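Local coordinates for protein probable chitinase A (Chromobacterium violaceum, PDB 4TX8) that probably hydrolyses chitin as a family 18 endochitinase, with a carbohydrate-binding module joined to its catalytic barrel, at residues G121-L126 with T152-A157; A144-V149 with A193-N198; A161-D166 with T208-D213; N201-I206 with K240-K245; K368-L373 with P389-V394. All coordinates share one frame; numbering follows the deposited sequence.

In the fold
The five contacts all lie in the GH18 region, a TIM barrel. From the N terminus, contact 1 joins the loop after strand 108-114 to the one entering helix 160-171. Contact 2 begins inside that span, in the turn after strand 135-143, and ends on helix 193-210, so it crosses contact 1. Contact 3 crosses contact 2, linking helix 160-171 to the end of helix 193-210, and contact 4 crosses contact 3 by pairing helix 193-210 with helix 230-246. Contacts 2, 3 and 4 share helix 193-210, and contact 3 touches contact 1. Contact 5, in series with the others and far off, sets helix 363-375 against the start of strand 393-397.

Contact 1: G121-L126 with T152-A157; sequences GSAFPL and TLDPAA
Around Pro125 and Ala157 the two loops come within 4.1 Å CA to CA, 121-126 running irregularly while 152-157 ends in a 3-10 turn at 155-157. Ala123 points its methyl at the other loop, where CB lies 4.0 Å from Asp154 CG and close to one carboxylate oxygen, OD2. That CG stands anti to the backbone N of Asp154 (chi1 -172°), which places it near the Ala123 methyl. The methyl of Ala156 points back, resting 3.6 Å from Ala123 O, and the two CB atoms are in apolar contact. Pro125 adds ring atoms: CD lies near Ala156 O, whereas CB and CG lie near Ala157 O.

No direct hydrogen bond spans the interface; two waters do the bridging. One accepts from Ala123 N and donates to Asp154 OD2 at 2.7 Å. The other takes the N-H of Leu126 and gives a proton to Ala157 O, also at 2.7 Å. Asp154 uses both oxygens: OD2 takes the water, and OD1 uses its anti lone pair to accept from Ala156 N at 2.9 Å, with an angle of 158° at the hydrogen. This is an Asx turn, and it ties the carboxylate to the backbone of the 3-10 turn.

Trp113 of strand 108-114 meets Leu126, Leu153 and Ala157 and takes Phe124 O as acceptor. Phe124 turns to helix 399-404, and Leu126 and Leu153 rest on Phe163 of helix 160-171.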
# COMPACT_ATOMS: atom_id res chain seq x y z
N GLY A 121 -13.46 -2.39 11.27
CA GLY A 121 -14.81 -2.76 10.89
C GLY A 121 -14.77 -3.87 9.86
O GLY A 121 -13.70 -4.36 9.49
N SER A 122 -15.94 -4.27 9.39
CA SER A 122 -16.04 -5.33 8.39
C SER A 122 -15.59 -4.82 7.02
O SER A 122 -15.43 -3.61 6.82
CB SER A 122 -17.47 -5.85 8.30
OG SER A 122 -18.30 -4.92 7.63
N ALA A 123 -15.40 -5.75 6.09
CA ALA A 123 -15.15 -5.38 4.70
C ALA A 123 -16.37 -4.66 4.14
O ALA A 123 -17.48 -4.79 4.67
CB ALA A 123 -14.82 -6.61 3.87
N PHE A 124 -16.17 -3.90 3.08
CA PHE A 124 -17.25 -3.18 2.43
C PHE A 124 -17.11 -3.33 0.92
O PHE A 124 -16.01 -3.56 0.43
CB PHE A 124 -17.26 -1.70 2.86
CG PHE A 124 -16.08 -0.92 2.35
CD1 PHE A 124 -14.86 -0.96 3.00
CD2 PHE A 124 -16.20 -0.12 1.22
CE1 PHE A 124 -13.78 -0.23 2.53
CE2 PHE A 124 -15.13 0.61 0.74
CZ PHE A 124 -13.91 0.55 1.40
N PRO A 125 -18.23 -3.23 0.18
CA PRO A 125 -18.22 -3.42 -1.28
C PRO A 125 -17.20 -2.56 -2.02
O PRO A 125 -17.05 -1.37 -1.74
CB PRO A 125 -19.65 -3.04 -1.68
CG PRO A 125 -20.47 -3.42 -0.48
CD PRO A 125 -19.60 -3.09 0.71
N LEU A 126 -16.50 -3.18 -2.97
CA LEU A 126 -15.45 -2.51 -3.74
C LEU A 126 -15.98 -1.30 -4.51
O LEU A 126 -15.25 -0.35 -4.76
CB LEU A 126 -14.80 -3.50 -4.71
CG LEU A 126 -13.53 -3.03 -5.42
CD1 LEU A 126 -12.34 -3.06 -4.47
CD2 LEU A 126 -13.26 -3.87 -6.65
N THR A 152 -10.30 -15.97 -1.95
CA THR A 152 -11.69 -16.12 -1.56
C THR A 152 -12.24 -14.79 -1.06
O THR A 152 -11.69 -14.19 -0.13
CB THR A 152 -11.87 -17.20 -0.48
OG1 THR A 152 -11.17 -18.38 -0.87
CG2 THR A 152 -13.35 -17.51 -0.29
N LEU A 153 -13.32 -14.33 -1.67
CA LEU A 153 -13.91 -13.04 -1.34
C LEU A 153 -14.62 -13.05 0.00
O LEU A 153 -15.36 -13.99 0.32
CB LEU A 153 -14.88 -12.61 -2.44
CG LEU A 153 -15.57 -11.26 -2.24
CD1 LEU A 153 -14.57 -10.13 -2.42
CD2 LEU A 153 -16.72 -11.13 -3.21
N ASP A 154 -14.41 -12.01 0.80
CA ASP A 154 -15.19 -11.80 2.01
C ASP A 154 -16.62 -11.48 1.59
O ASP A 154 -16.85 -10.53 0.84
CB ASP A 154 -14.59 -10.67 2.86
CG ASP A 154 -15.26 -10.54 4.23
OD1 ASP A 154 -16.50 -10.49 4.30
OD2 ASP A 154 -14.53 -10.49 5.24
N PRO A 155 -17.59 -12.28 2.06
CA PRO A 155 -19.00 -12.14 1.65
C PRO A 155 -19.59 -10.76 1.94
O PRO A 155 -20.55 -10.37 1.28
CB PRO A 155 -19.72 -13.23 2.46
CG PRO A 155 -18.80 -13.53 3.60
CD PRO A 155 -17.42 -13.36 3.05
N ALA A 156 -19.03 -10.04 2.90
CA ALA A 156 -19.50 -8.69 3.21
C ALA A 156 -19.28 -7.73 2.03
O ALA A 156 -19.89 -6.67 1.96
CB ALA A 156 -18.82 -8.16 4.46
N ALA A 157 -18.39 -8.11 1.11
CA ALA A 157 -18.14 -7.32 -0.09
C ALA A 157 -19.20 -7.59 -1.15
O ALA A 157 -19.22 -6.93 -2.20
CB ALA A 157 -16.76 -7.60 -0.64
O HOH W 1 -15.66 -8.52 6.79
O HOH W 2 -17.58 -5.67 -4.00

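Contact 2: A144-V149 with A193-N198; sequences AGNGNV and ATQVQN
Asn198, on helix 193-210, reaches into the turn 144-149 and donates a hydrogen bond across to it. Its CB lies 3.3 Å from Asn148 OD1 and near Asn148 N. CG also lies 3.3 Å from Asn148 OD1 and has Asn146 O farther off. At the tip, OD1 is 3.9 Å from Asn148 OD1, while ND2 donates to Asn146 O at 3.1 Å. That bond is nearly straight (170° at the hydrogen), and its donor is tilted 34° from the carbonyl plane. Asn148 OD1 is 3.2 Å from the same ND2, but the angle is too poor for a hydrogen bond. A chi1 of -71°, setting CG beside the backbone N, starts the amide on this course.

Asn146 O also receives a CA-H...O contact from Gln195. Gly147 lets its CA come 3.4 Å from Gln195 O in another such contact. The turn is closed by Asn148 O, which accepts from Ala144 N and Gly145 N. The contact attaches the hairpin of strands 135-143 and 149-150 to helix 193-210, part of the outer helical layer of the TIM barrel.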
# COMPACT_ATOMS: atom_id res chain seq x y z
N ALA A 144 -1.56 -21.34 -0.41
CA ALA A 144 -2.28 -22.61 -0.36
C ALA A 144 -1.33 -23.81 -0.44
O ALA A 144 -1.72 -24.93 -0.14
CB ALA A 144 -3.31 -22.68 -1.49
N GLY A 145 -0.09 -23.56 -0.84
CA GLY A 145 0.95 -24.58 -0.87
C GLY A 145 0.73 -25.73 -1.84
O GLY A 145 -0.40 -26.10 -2.14
N ASN A 146 1.83 -26.28 -2.36
CA ASN A 146 3.15 -25.69 -2.19
C ASN A 146 3.47 -24.85 -3.41
O ASN A 146 3.73 -25.37 -4.50
CB ASN A 146 4.21 -26.77 -1.96
CG ASN A 146 4.22 -27.84 -3.04
OD1 ASN A 146 3.17 -28.20 -3.58
ND2 ASN A 146 5.40 -28.34 -3.37
N GLY A 147 3.41 -23.54 -3.24
CA GLY A 147 3.53 -22.62 -4.36
C GLY A 147 2.16 -22.14 -4.78
O GLY A 147 2.02 -21.03 -5.30
N ASN A 148 1.15 -22.97 -4.55
CA ASN A 148 -0.23 -22.62 -4.88
C ASN A 148 -0.74 -21.38 -4.14
O ASN A 148 -0.48 -21.20 -2.95
CB ASN A 148 -1.16 -23.80 -4.58
CG ASN A 148 -1.15 -24.85 -5.67
OD1 ASN A 148 -0.29 -25.73 -5.69
ND2 ASN A 148 -2.11 -24.76 -6.59
N VAL A 149 -1.49 -20.55 -4.86
CA VAL A 149 -2.14 -19.39 -4.30
C VAL A 149 -3.64 -19.48 -4.56
O VAL A 149 -4.06 -19.92 -5.63
CB VAL A 149 -1.59 -18.07 -4.90
CG1 VAL A 149 -2.37 -16.86 -4.40
CG2 VAL A 149 -0.11 -17.92 -4.58
N ALA A 193 11.30 -25.70 -8.70
CA ALA A 193 10.61 -25.38 -9.95
C ALA A 193 9.13 -25.78 -9.93
O ALA A 193 8.31 -25.16 -10.61
CB ALA A 193 11.31 -26.06 -11.12
N THR A 194 8.81 -26.80 -9.15
CA THR A 194 7.43 -27.28 -9.05
C THR A 194 6.55 -26.26 -8.35
O THR A 194 5.39 -26.05 -8.73
CB THR A 194 7.35 -28.61 -8.27
OG1 THR A 194 8.38 -29.49 -8.73
CG2 THR A 194 5.99 -29.26 -8.48
N GLN A 195 7.09 -25.61 -7.33
CA GLN A 195 6.33 -24.62 -6.58
C GLN A 195 6.17 -23.35 -7.40
O GLN A 195 5.12 -22.70 -7.37
CB GLN A 195 7.01 -24.33 -5.24
CG GLN A 195 7.03 -25.54 -4.32
CD GLN A 195 7.79 -25.30 -3.03
OE1 GLN A 195 8.61 -24.39 -2.95
NE2 GLN A 195 7.51 -26.11 -2.02
N VAL A 196 7.22 -23.00 -8.15
CA VAL A 196 7.17 -21.88 -9.08
C VAL A 196 6.02 -22.05 -10.07
O VAL A 196 5.25 -21.12 -10.30
CB VAL A 196 8.50 -21.72 -9.85
CG1 VAL A 196 8.35 -20.74 -11.00
CG2 VAL A 196 9.61 -21.28 -8.90
N GLN A 197 5.90 -23.25 -10.63
CA GLN A 197 4.84 -23.53 -11.59
C GLN A 197 3.45 -23.43 -10.96
O GLN A 197 2.53 -22.90 -11.58
CB GLN A 197 5.05 -24.90 -12.23
CG GLN A 197 6.24 -24.96 -13.16
CD GLN A 197 6.21 -23.87 -14.21
OE1 GLN A 197 7.11 -23.03 -14.28
NE2 GLN A 197 5.18 -23.88 -15.04
N ASN A 198 3.31 -23.93 -9.74
CA ASN A 198 2.03 -23.82 -9.02
C ASN A 198 1.68 -22.37 -8.75
O ASN A 198 0.52 -21.96 -8.87
CB ASN A 198 2.08 -24.61 -7.71
CG ASN A 198 2.08 -26.11 -7.92
OD1 ASN A 198 1.69 -26.60 -8.98
ND2 ASN A 198 2.50 -26.85 -6.91

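Contact 3: A161-D166 with T208-D213; sequences AQFIQD and TQYGFD
Phe163 presents its ring edge to two aromatic residues of 208-213, with Tyr210 CD2 and Phe212 CZ both lying in the plane of the ring. The Phe163 side chain crosses each partner at about a right angle. Its CD2 is 3.8 Å from Tyr210 CD2, and CE2, the next atom along the rim, is 3.9 Å from Phe212 CZ. CD2 meets the Tyr210 ring obliquely, and CE2 the Phe212 ring likewise. CG of Phe163 is set anti to the backbone N (chi1 179°), and beyond it the CD2 and CE2 atoms of the ring make both contacts.

Ile164 adds the aliphatic part. Its CG1 packs 3.7 Å from Tyr210 CD2, and its terminal CD1 continues to Gln209 O, 3.8 Å away. Tyr210 CD2 is touched by both Phe163 CD2 and Ile164 CG1. The contact is apolar and has no direct hydrogen bond.

Gly211 has a positive phi as the chain heads for strand 214-218. Tyr210 meets Phe151 edge-to-face, and Phe163 is backed by Leu126 and Leu153, so the contact joins helix 160-171 to the C-terminal part of helix 193-210, with Phe212 also touching Val177 and Leu179 of strand 176-182.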
# COMPACT_ATOMS: atom_id res chain seq x y z
N ALA A 161 -19.77 -12.47 -8.22
CA ALA A 161 -20.23 -11.87 -9.47
C ALA A 161 -20.29 -10.35 -9.37
O ALA A 161 -19.86 -9.64 -10.28
CB ALA A 161 -21.59 -12.42 -9.86
N GLN A 162 -20.82 -9.85 -8.26
CA GLN A 162 -20.92 -8.41 -8.04
C GLN A 162 -19.54 -7.79 -7.88
O GLN A 162 -19.26 -6.72 -8.42
CB GLN A 162 -21.78 -8.11 -6.81
CG GLN A 162 -21.98 -6.63 -6.56
CD GLN A 162 -22.63 -5.93 -7.74
OE1 GLN A 162 -23.70 -6.34 -8.20
NE2 GLN A 162 -21.98 -4.89 -8.25
N PHE A 163 -18.67 -8.48 -7.15
CA PHE A 163 -17.29 -8.06 -6.95
C PHE A 163 -16.57 -7.89 -8.29
O PHE A 163 -15.84 -6.92 -8.50
CB PHE A 163 -16.56 -9.09 -6.08
CG PHE A 163 -15.11 -8.78 -5.83
CD1 PHE A 163 -14.74 -7.70 -5.04
CD2 PHE A 163 -14.12 -9.59 -6.35
CE1 PHE A 163 -13.41 -7.43 -4.80
CE2 PHE A 163 -12.79 -9.33 -6.12
CZ PHE A 163 -12.43 -8.24 -5.33
N ILE A 164 -16.79 -8.84 -9.20
CA ILE A 164 -16.18 -8.81 -10.52
C ILE A 164 -16.71 -7.61 -11.32
O ILE A 164 -15.96 -6.97 -12.06
CB ILE A 164 -16.44 -10.13 -11.28
CG1 ILE A 164 -15.57 -11.24 -10.69
CG2 ILE A 164 -16.15 -9.97 -12.77
CD1 ILE A 164 -15.87 -12.62 -11.24
N GLN A 165 -17.99 -7.31 -11.16
CA GLN A 165 -18.58 -6.13 -11.79
C GLN A 165 -18.02 -4.85 -11.18
O GLN A 165 -17.81 -3.86 -11.89
CB GLN A 165 -20.10 -6.15 -11.65
CG GLN A 165 -20.78 -7.21 -12.51
CD GLN A 165 -22.28 -7.23 -12.33
OE1 GLN A 165 -22.81 -6.73 -11.34
NE2 GLN A 165 -22.99 -7.82 -13.29
N ASP A 166 -17.77 -4.87 -9.87
CA ASP A 166 -17.23 -3.71 -9.18
C ASP A 166 -15.81 -3.40 -9.66
O ASP A 166 -15.43 -2.24 -9.79
CB ASP A 166 -17.24 -3.93 -7.67
CG ASP A 166 -18.64 -3.94 -7.09
OD1 ASP A 166 -19.58 -3.54 -7.80
OD2 ASP A 166 -18.79 -4.32 -5.91
N THR A 208 -7.15 -14.04 -14.28
CA THR A 208 -7.99 -14.14 -15.47
C THR A 208 -9.47 -14.28 -15.09
O THR A 208 -10.34 -13.80 -15.80
CB THR A 208 -7.58 -15.34 -16.36
OG1 THR A 208 -7.60 -16.55 -15.59
CG2 THR A 208 -6.19 -15.12 -16.92
N GLN A 209 -9.74 -14.93 -13.96
CA GLN A 209 -11.12 -15.12 -13.50
C GLN A 209 -11.74 -13.81 -13.01
O GLN A 209 -12.86 -13.47 -13.38
CB GLN A 209 -11.18 -16.17 -12.39
CG GLN A 209 -12.60 -16.42 -11.88
CD GLN A 209 -12.63 -17.30 -10.64
OE1 GLN A 209 -11.60 -17.80 -10.19
NE2 GLN A 209 -13.82 -17.48 -10.07
N TYR A 210 -11.01 -13.09 -12.17
CA TYR A 210 -11.57 -11.90 -11.54
C TYR A 210 -11.30 -10.62 -12.33
O TYR A 210 -12.04 -9.64 -12.21
CB TYR A 210 -11.04 -11.76 -10.11
CG TYR A 210 -11.65 -12.77 -9.17
CD1 TYR A 210 -11.08 -14.03 -8.99
CD2 TYR A 210 -12.82 -12.48 -8.47
CE1 TYR A 210 -11.65 -14.96 -8.14
CE2 TYR A 210 -13.39 -13.40 -7.61
CZ TYR A 210 -12.80 -14.64 -7.45
OH TYR A 210 -13.37 -15.56 -6.60
N GLY A 211 -10.24 -10.63 -13.14
CA GLY A 211 -9.92 -9.47 -13.95
C GLY A 211 -9.07 -8.45 -13.22
O GLY A 211 -9.10 -7.26 -13.53
N PHE A 212 -8.31 -8.91 -12.23
CA PHE A 212 -7.29 -8.09 -11.58
C PHE A 212 -6.27 -7.61 -12.61
O PHE A 212 -5.95 -8.33 -13.55
CB PHE A 212 -6.58 -8.87 -10.48
CG PHE A 212 -7.45 -9.20 -9.30
CD1 PHE A 212 -7.95 -8.20 -8.49
CD2 PHE A 212 -7.73 -10.52 -8.99
CE1 PHE A 212 -8.74 -8.51 -7.40
CE2 PHE A 212 -8.52 -10.84 -7.90
CZ PHE A 212 -9.02 -9.83 -7.10
N ASP A 213 -5.75 -6.40 -12.43
CA ASP A 213 -4.78 -5.84 -13.37
C ASP A 213 -3.39 -6.43 -13.18
O ASP A 213 -2.54 -6.35 -14.07
CB ASP A 213 -4.71 -4.32 -13.25
CG ASP A 213 -5.97 -3.64 -13.71
OD1 ASP A 213 -6.19 -3.58 -14.94
OD2 ASP A 213 -6.75 -3.16 -12.86
O HOH W 3 -13.36 -8.01 -13.61

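Contact 4: N201-I206 with K240-K245; sequences NSLYGI and KQLKAK
Leu242 and Lys245, one turn apart on helix 240-245, meet Leu203 and Tyr204 of helix 201-206. The two axes approach to 9.7 Å and cross at -38°.

The apolar contacts centre on Leu242, whose two methyls part company. CD1 goes to the backbone side of Tyr204, 3.7 Å from Tyr204 N and close to its CA and CB. CD2 reaches Leu203, 4.0 Å from Leu203 CB and similarly near Leu203 CD1, the two leucine chains crossing at about a right angle. CG of Leu242, from which both methyls branch, is anti to the backbone N (chi1 173°).

The aromatic contacts belong to Tyr204 and Lys245. The lysine chain crosses the tyrosine at about a right angle. Its bend at chi3 brings CE over one face of the ring, 4.1 Å from the centroid and 16° off the normal: a CH-pi contact displaced toward the rim. The bend at chi4 places NZ farther above, 5.1 Å from the centroid, where it adds at most a weak cation-pi attraction. Nearer the backbone, Lys245 CB touches Tyr204 CD1 at 3.7 Å, while Tyr204 CE1 approaches Lys245 O.

Inward, Leu203 reaches Leu181 of strand 176-182 and Val149, whereas Leu242 meets Phe250. Packing of successive outer helices that run in the same general direction is characteristic of the (beta/alpha)8 barrel, in which each helix follows its strand around the outside.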
# COMPACT_ATOMS: atom_id res chain seq x y z
N ASN A 201 0.73 -20.78 -12.32
CA ASN A 201 -0.54 -21.28 -12.82
C ASN A 201 -1.74 -20.84 -11.98
O ASN A 201 -2.75 -20.39 -12.53
CB ASN A 201 -0.51 -22.81 -12.92
CG ASN A 201 0.45 -23.30 -13.98
OD1 ASN A 201 0.82 -22.57 -14.90
ND2 ASN A 201 0.87 -24.56 -13.86
N SER A 202 -1.65 -20.97 -10.66
CA SER A 202 -2.79 -20.65 -9.81
C SER A 202 -3.11 -19.15 -9.84
O SER A 202 -4.28 -18.77 -9.89
CB SER A 202 -2.55 -21.12 -8.37
OG SER A 202 -1.49 -20.43 -7.75
N LEU A 203 -2.08 -18.31 -9.84
CA LEU A 203 -2.29 -16.86 -9.90
C LEU A 203 -2.85 -16.44 -11.26
O LEU A 203 -3.66 -15.52 -11.34
CB LEU A 203 -0.99 -16.11 -9.62
CG LEU A 203 -0.75 -15.71 -8.17
CD1 LEU A 203 0.61 -15.06 -8.02
CD2 LEU A 203 -1.85 -14.77 -7.68
N TYR A 204 -2.40 -17.11 -12.31
CA TYR A 204 -2.93 -16.87 -13.64
C TYR A 204 -4.43 -17.15 -13.66
O TYR A 204 -5.20 -16.38 -14.23
CB TYR A 204 -2.21 -17.74 -14.68
CG TYR A 204 -2.77 -17.61 -16.08
CD1 TYR A 204 -2.42 -16.54 -16.89
CD2 TYR A 204 -3.64 -18.57 -16.59
CE1 TYR A 204 -2.93 -16.42 -18.17
CE2 TYR A 204 -4.15 -18.45 -17.87
CZ TYR A 204 -3.80 -17.38 -18.65
OH TYR A 204 -4.30 -17.27 -19.92
N GLY A 205 -4.83 -18.23 -13.01
CA GLY A 205 -6.24 -18.58 -12.90
C GLY A 205 -7.05 -17.52 -12.16
O GLY A 205 -8.16 -17.19 -12.57
N ILE A 206 -6.48 -17.00 -11.08
CA ILE A 206 -7.17 -16.00 -10.28
C ILE A 206 -7.32 -14.68 -11.04
O ILE A 206 -8.42 -14.13 -11.13
CB ILE A 206 -6.44 -15.73 -8.95
CG1 ILE A 206 -6.41 -17.01 -8.09
CG2 ILE A 206 -7.09 -14.59 -8.19
CD1 ILE A 206 -5.54 -16.91 -6.86
N LYS A 240 7.98 -13.13 -13.72
CA LYS A 240 8.25 -13.02 -15.15
C LYS A 240 7.42 -14.00 -15.98
O LYS A 240 6.89 -13.65 -17.03
CB LYS A 240 9.74 -13.25 -15.44
CG LYS A 240 10.63 -12.10 -15.02
CD LYS A 240 12.09 -12.52 -15.06
CE LYS A 240 12.88 -11.77 -16.11
NZ LYS A 240 13.16 -10.36 -15.71
N GLN A 241 7.31 -15.24 -15.49
CA GLN A 241 6.54 -16.27 -16.19
C GLN A 241 5.05 -15.95 -16.16
O GLN A 241 4.34 -16.14 -17.15
CB GLN A 241 6.78 -17.65 -15.56
CG GLN A 241 8.16 -18.23 -15.85
CD GLN A 241 8.38 -19.57 -15.18
OE1 GLN A 241 9.33 -19.76 -14.42
NE2 GLN A 241 7.50 -20.52 -15.46
N LEU A 242 4.59 -15.46 -15.01
CA LEU A 242 3.20 -15.06 -14.85
C LEU A 242 2.85 -13.92 -15.80
O LEU A 242 1.82 -13.97 -16.48
CB LEU A 242 2.92 -14.64 -13.40
CG LEU A 242 1.54 -14.05 -13.13
CD1 LEU A 242 0.44 -15.02 -13.54
CD2 LEU A 242 1.39 -13.66 -11.67
N LYS A 243 3.70 -12.90 -15.85
CA LYS A 243 3.44 -11.76 -16.72
C LYS A 243 3.45 -12.16 -18.20
O LYS A 243 2.66 -11.65 -18.99
CB LYS A 243 4.45 -10.64 -16.49
CG LYS A 243 4.41 -9.56 -17.57
CD LYS A 243 5.33 -8.40 -17.27
CE LYS A 243 5.21 -7.33 -18.34
NZ LYS A 243 5.84 -6.06 -17.90
N ALA A 244 4.34 -13.08 -18.55
CA ALA A 244 4.41 -13.57 -19.93
C ALA A 244 3.07 -14.16 -20.36
O ALA A 244 2.64 -13.97 -21.49
CB ALA A 244 5.52 -14.61 -20.07
N LYS A 245 2.42 -14.86 -19.44
CA LYS A 245 1.12 -15.46 -19.71
C LYS A 245 0.00 -14.42 -19.77
O LYS A 245 -0.95 -14.57 -20.53
CB LYS A 245 0.80 -16.53 -18.65
CG LYS A 245 1.75 -17.72 -18.65
CD LYS A 245 1.47 -18.67 -17.49
CE LYS A 245 0.25 -19.53 -17.73
NZ LYS A 245 0.52 -20.64 -18.68

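Contact 5: K368-L373 with P389-V394; sequences KALTCL and PAFRGV
Leu373 sets one methyl, CD1, on the flat of the Phe391 ring. This carbon lies 3.7 Å from the centroid, 18° off the normal, making a CH-pi contact over the face. It is shifted toward the rim, so that CZ is its nearest ring atom at 3.5 Å, with CE1 and CE2 slightly farther away. The phenyl ring serves as a floor for the methyl. Phe391 CG is anti to the backbone N (chi1 -175°), and the ring extends from the loop toward the helix.

One turn earlier on helix 368-373, Leu370 supplies the second bump. Its CD2 settles into the hollow bounded by Phe391, Gly393 and Val394, at 4.2 Å from Phe391 CE2, which it meets obliquely, and 3.8 Å from Val394 CG2. That valine methyl in turn sits against the leucine fork, with Leu370 CD1 at 3.9 Å and CG not much farther. At Gly393 the hollow is floored by CA, 4.3 Å from Leu370 CD2.

No hydrogen bond joins the two segments; the fit rests on buried hydrocarbon. Around it, Phe347 of strand 345-350 touches both Leu370 and Val394, while Leu373 and Phe391 also reach helix 313-325. Cys372, in the same helix as the leucines, is disulfide-bonded to Cys379. A helix laid by leucines on the loop and first residues of the strand that follows it belongs to the helix-to-sheet packing of a TIM barrel, here where strand 393-397 closes the barrel against strand 108-114.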
# COMPACT_ATOMS: atom_id res chain seq x y z
N LYS A 368 4.41 17.96 1.92
CA LYS A 368 5.76 18.52 1.90
C LYS A 368 6.74 17.61 1.17
O LYS A 368 7.55 18.08 0.37
CB LYS A 368 6.26 18.78 3.32
CG LYS A 368 5.89 20.15 3.88
CD LYS A 368 6.33 20.26 5.34
CE LYS A 368 7.76 19.79 5.52
NZ LYS A 368 8.10 19.57 6.96
N ALA A 369 6.66 16.31 1.45
CA ALA A 369 7.54 15.35 0.80
C ALA A 369 7.27 15.29 -0.71
O ALA A 369 8.20 15.18 -1.51
CB ALA A 369 7.37 13.96 1.42
N LEU A 370 6.00 15.38 -1.09
CA LEU A 370 5.62 15.34 -2.50
C LEU A 370 6.14 16.53 -3.29
O LEU A 370 6.79 16.36 -4.32
CB LEU A 370 4.10 15.26 -2.64
CG LEU A 370 3.46 13.90 -2.33
CD1 LEU A 370 1.94 14.01 -2.40
CD2 LEU A 370 3.97 12.84 -3.29
N THR A 371 5.85 17.74 -2.81
CA THR A 371 6.29 18.95 -3.51
C THR A 371 7.81 19.06 -3.55
O THR A 371 8.38 19.54 -4.52
CB THR A 371 5.71 20.22 -2.86
OG1 THR A 371 6.24 20.37 -1.53
CG2 THR A 371 4.19 20.15 -2.80
N CYS A 372 8.47 18.60 -2.48
CA CYS A 372 9.92 18.57 -2.44
C CYS A 372 10.47 17.67 -3.53
O CYS A 372 11.36 18.05 -4.29
CB CYS A 372 10.42 18.11 -1.07
SG CYS A 372 12.22 17.88 -0.95
N LEU A 373 9.93 16.46 -3.62
CA LEU A 373 10.35 15.50 -4.63
C LEU A 373 10.04 15.97 -6.05
O LEU A 373 10.86 15.84 -6.94
CB LEU A 373 9.70 14.14 -4.37
CG LEU A 373 10.30 13.30 -3.23
CD1 LEU A 373 9.35 12.19 -2.81
CD2 LEU A 373 11.65 12.73 -3.63
N PRO A 389 9.44 15.46 -11.66
CA PRO A 389 8.05 15.79 -11.99
C PRO A 389 7.16 14.56 -12.20
O PRO A 389 5.94 14.67 -12.10
CB PRO A 389 8.17 16.60 -13.29
CG PRO A 389 9.53 16.28 -13.84
CD PRO A 389 10.39 16.01 -12.65
N ALA A 390 7.77 13.40 -12.45
CA ALA A 390 7.00 12.18 -12.69
C ALA A 390 7.01 11.22 -11.50
O ALA A 390 6.68 10.04 -11.66
CB ALA A 390 7.51 11.48 -13.94
N PHE A 391 7.39 11.70 -10.32
CA PHE A 391 7.34 10.87 -9.11
C PHE A 391 5.93 10.30 -8.94
O PHE A 391 4.95 11.04 -9.03
CB PHE A 391 7.74 11.68 -7.87
CG PHE A 391 7.82 10.86 -6.61
CD1 PHE A 391 8.93 10.07 -6.36
CD2 PHE A 391 6.79 10.87 -5.69
CE1 PHE A 391 9.01 9.31 -5.20
CE2 PHE A 391 6.86 10.11 -4.53
CZ PHE A 391 7.97 9.33 -4.29
N ARG A 392 5.83 8.99 -8.73
CA ARG A 392 4.55 8.29 -8.83
C ARG A 392 3.55 8.65 -7.73
O ARG A 392 2.37 8.82 -8.00
CB ARG A 392 4.76 6.78 -8.86
CG ARG A 392 3.48 5.98 -9.10
CD ARG A 392 2.83 6.32 -10.45
NE ARG A 392 3.59 5.79 -11.58
CZ ARG A 392 3.13 5.72 -12.83
NH1 ARG A 392 1.90 6.15 -13.11
NH2 ARG A 392 3.89 5.22 -13.79
N GLY A 393 4.02 8.76 -6.49
CA GLY A 393 3.14 9.25 -5.43
C GLY A 393 3.18 8.58 -4.07
O GLY A 393 4.24 8.42 -3.47
N VAL A 394 2.00 8.20 -3.59
CA VAL A 394 1.81 7.79 -2.20
C VAL A 394 1.04 6.48 -2.07
O VAL A 394 0.02 6.28 -2.73
CB VAL A 394 1.07 8.89 -1.40
CG1 VAL A 394 0.87 8.47 0.06
CG2 VAL A 394 1.82 10.21 -1.48